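Local coordinates for photosystem II assembly protein Ycf48 (Thermosynechococcus elongatus, PDB 5OJ5) that binds the C-terminal prepropeptide of D1 and probably assists early photosystem II assembly and the replacement of photodamaged D1, at residues L177-I182 / Q213-E217. Residues are numbered along the deposited sequence; the frame is centred on the assembly and turned at random.
Sequences LVQEAI and QTAWE
Two neighbouring blades of the seven-bladed beta-propeller meet here, where Ile182 and Val178 pack on the indole of Trp216. Ile182 CD1 lies over one face of the indole, 3.7 Å from the centroid of its five-membered ring. It is only 4° off the ring normal, a CH-pi contact centred on that ring and not on the indole as a whole. With chi1 at 61°, CG1 carries CD1 over the ring while the other branch, CG2, touches Trp216 CD1 at 3.8 Å. Val178 CG1 approaches the same CD1 obliquely, at 3.9 Å.

The two backbones are joined through water. One water donates to both Leu177 O and Gln213 O, and a second donates to Leu177 O and Thr214 O. A third, in the indole plane at its edge, donates to Glu180 O (2.8 Å) and accepts from Trp216 N (2.9 Å). Glu180 bends at chi2 (113°) and brings OE2 to 2.5 Å from Thr214 O. Two oxygens this close suggest that the Glu180 side chain holds a proton, as a carboxylic acid. Its OE1 lies beside Ala215 CB.

Residues 213-217 belong to the Arg-rich patch. They lead from strand 205-209 into the outermost strand 217-220 of their blade. Residues 177-182 run from the end of strand 175-178, outermost in the preceding blade, into the loop beyond. Leu177 and Val178 form a classic beta bulge opposite Ile164. Trp216 NE1 hydrogen-bonds to Gly162 O of that blade, and its ring also touches Ile164, Tyr196, Ala198 and Ser207, spanning both sheets.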
loop_
_atom_site.group_PDB
_atom_site.type_symbol
_atom_site.label_atom_id
_atom_site.label_comp_id
_atom_site.label_asym_id
_atom_site.label_seq_id
_atom_site.Cartn_x
_atom_site.Cartn_y
_atom_site.Cartn_z
ATOM N N LEU A 177 2.546 2.493 21.818
ATOM C CA LEU A 177 3.970 2.480 21.544
ATOM C C LEU A 177 4.482 3.860 21.207
ATOM O O LEU A 177 5.581 4.215 21.639
ATOM C CB LEU A 177 4.306 1.530 20.397
ATOM C CG LEU A 177 3.807 0.108 20.583
ATOM C CD1 LEU A 177 4.219 -0.697 19.376
ATOM C CD2 LEU A 177 4.271 -0.492 21.852
ATOM N N VAL A 178 3.691 4.641 20.470
ATOM C CA VAL A 178 4.037 6.020 20.140
ATOM C C VAL A 178 2.772 6.839 20.305
ATOM O O VAL A 178 1.760 6.558 19.655
ATOM C CB VAL A 178 4.564 6.173 18.696
ATOM C CG1 VAL A 178 4.757 7.651 18.328
ATOM C CG2 VAL A 178 5.861 5.400 18.508
ATOM N N GLN A 179 2.834 7.877 21.154
ATOM C CA GLN A 179 1.724 8.805 21.331
ATOM C C GLN A 179 2.049 10.198 20.846
ATOM O O GLN A 179 1.162 11.065 20.857
ATOM C CB GLN A 179 1.356 8.909 22.818
ATOM C CG GLN A 179 0.832 7.610 23.337
ATOM C CD GLN A 179 0.281 7.711 24.733
ATOM O OE1 GLN A 179 -0.812 8.212 24.930
ATOM N NE2 GLN A 179 1.024 7.199 25.702
ATOM N N GLU A 180 3.269 10.447 20.376
ATOM C CA GLU A 180 3.652 11.789 19.909
ATOM C C GLU A 180 3.270 11.875 18.442
ATOM O O GLU A 180 3.948 11.311 17.569
ATOM C CB GLU A 180 5.155 11.989 20.110
ATOM C CG GLU A 180 5.592 11.939 21.524
ATOM C CD GLU A 180 6.461 10.747 21.806
ATOM O OE1 GLU A 180 7.512 10.951 22.469
ATOM O OE2 GLU A 180 6.059 9.614 21.391
ATOM N N ALA A 181 2.144 12.520 18.170
ATOM C CA ALA A 181 1.623 12.617 16.808
ATOM C C ALA A 181 2.511 13.492 15.933
ATOM O O ALA A 181 3.104 14.468 16.407
ATOM C CB ALA A 181 0.212 13.210 16.884
ATOM N N ILE A 182 2.515 13.196 14.629
ATOM C CA ILE A 182 3.382 13.832 13.630
ATOM C C ILE A 182 2.636 14.491 12.470
ATOM O O ILE A 182 3.238 14.713 11.387
ATOM C CB ILE A 182 4.429 12.851 13.085
ATOM C CG1 ILE A 182 3.768 11.645 12.394
ATOM C CG2 ILE A 182 5.357 12.431 14.196
ATOM C CD1 ILE A 182 4.774 10.789 11.583
ATOM N N GLN A 213 11.744 2.478 19.754
ATOM C CA GLN A 213 11.773 3.930 19.737
ATOM C C GLN A 213 10.492 4.453 20.381
ATOM O O GLN A 213 9.409 3.889 20.192
ATOM C CB GLN A 213 11.797 4.407 18.285
ATOM C CG GLN A 213 13.081 4.876 17.672
ATOM C CD GLN A 213 12.840 5.192 16.157
ATOM O OE1 GLN A 213 13.045 4.335 15.344
ATOM N NE2 GLN A 213 12.364 6.425 15.798
ATOM N N THR A 214 10.590 5.558 21.103
ATOM C CA THR A 214 9.372 6.101 21.687
ATOM C C THR A 214 8.721 7.200 20.863
ATOM O O THR A 214 7.644 7.662 21.235
ATOM C CB THR A 214 9.598 6.596 23.111
ATOM O OG1 THR A 214 10.528 7.684 23.088
ATOM C CG2 THR A 214 10.118 5.487 23.977
ATOM N N ALA A 215 9.335 7.613 19.761
ATOM C CA ALA A 215 8.801 8.653 18.906
ATOM C C ALA A 215 9.355 8.404 17.516
ATOM O O ALA A 215 10.382 7.744 17.358
ATOM C CB ALA A 215 9.239 10.046 19.388
ATOM N N TRP A 216 8.696 8.970 16.525
ATOM C CA TRP A 216 9.247 8.973 15.167
ATOM C C TRP A 216 10.512 9.828 15.123
ATOM O O TRP A 216 10.640 10.825 15.838
ATOM C CB TRP A 216 8.216 9.602 14.214
ATOM C CG TRP A 216 6.989 8.745 13.995
ATOM C CD1 TRP A 216 5.872 8.736 14.760
ATOM C CD2 TRP A 216 6.770 7.819 12.951
ATOM N NE1 TRP A 216 4.948 7.859 14.246
ATOM C CE2 TRP A 216 5.484 7.281 13.132
ATOM C CE3 TRP A 216 7.515 7.413 11.847
ATOM C CZ2 TRP A 216 4.932 6.367 12.236
ATOM C CZ3 TRP A 216 6.958 6.463 10.968
ATOM C CH2 TRP A 216 5.686 5.974 11.167
ATOM N N GLU A 217 11.414 9.482 14.228
ATOM C CA GLU A 217 12.632 10.250 13.985
ATOM C C GLU A 217 12.502 10.983 12.663
ATOM O O GLU A 217 12.379 10.317 11.622
ATOM C CB GLU A 217 13.820 9.288 13.920
ATOM C CG GLU A 217 15.149 9.942 13.605
ATOM C CD GLU A 217 16.312 9.028 13.950
ATOM O OE1 GLU A 217 17.425 9.544 14.176
ATOM O OE2 GLU A 217 16.118 7.784 13.989
HETATM O O HOH W 1 7.761 2.616 21.812
HETATM O O HOH W 2 6.476 6.281 23.669
HETATM O O HOH W 3 6.697 10.945 17.196
#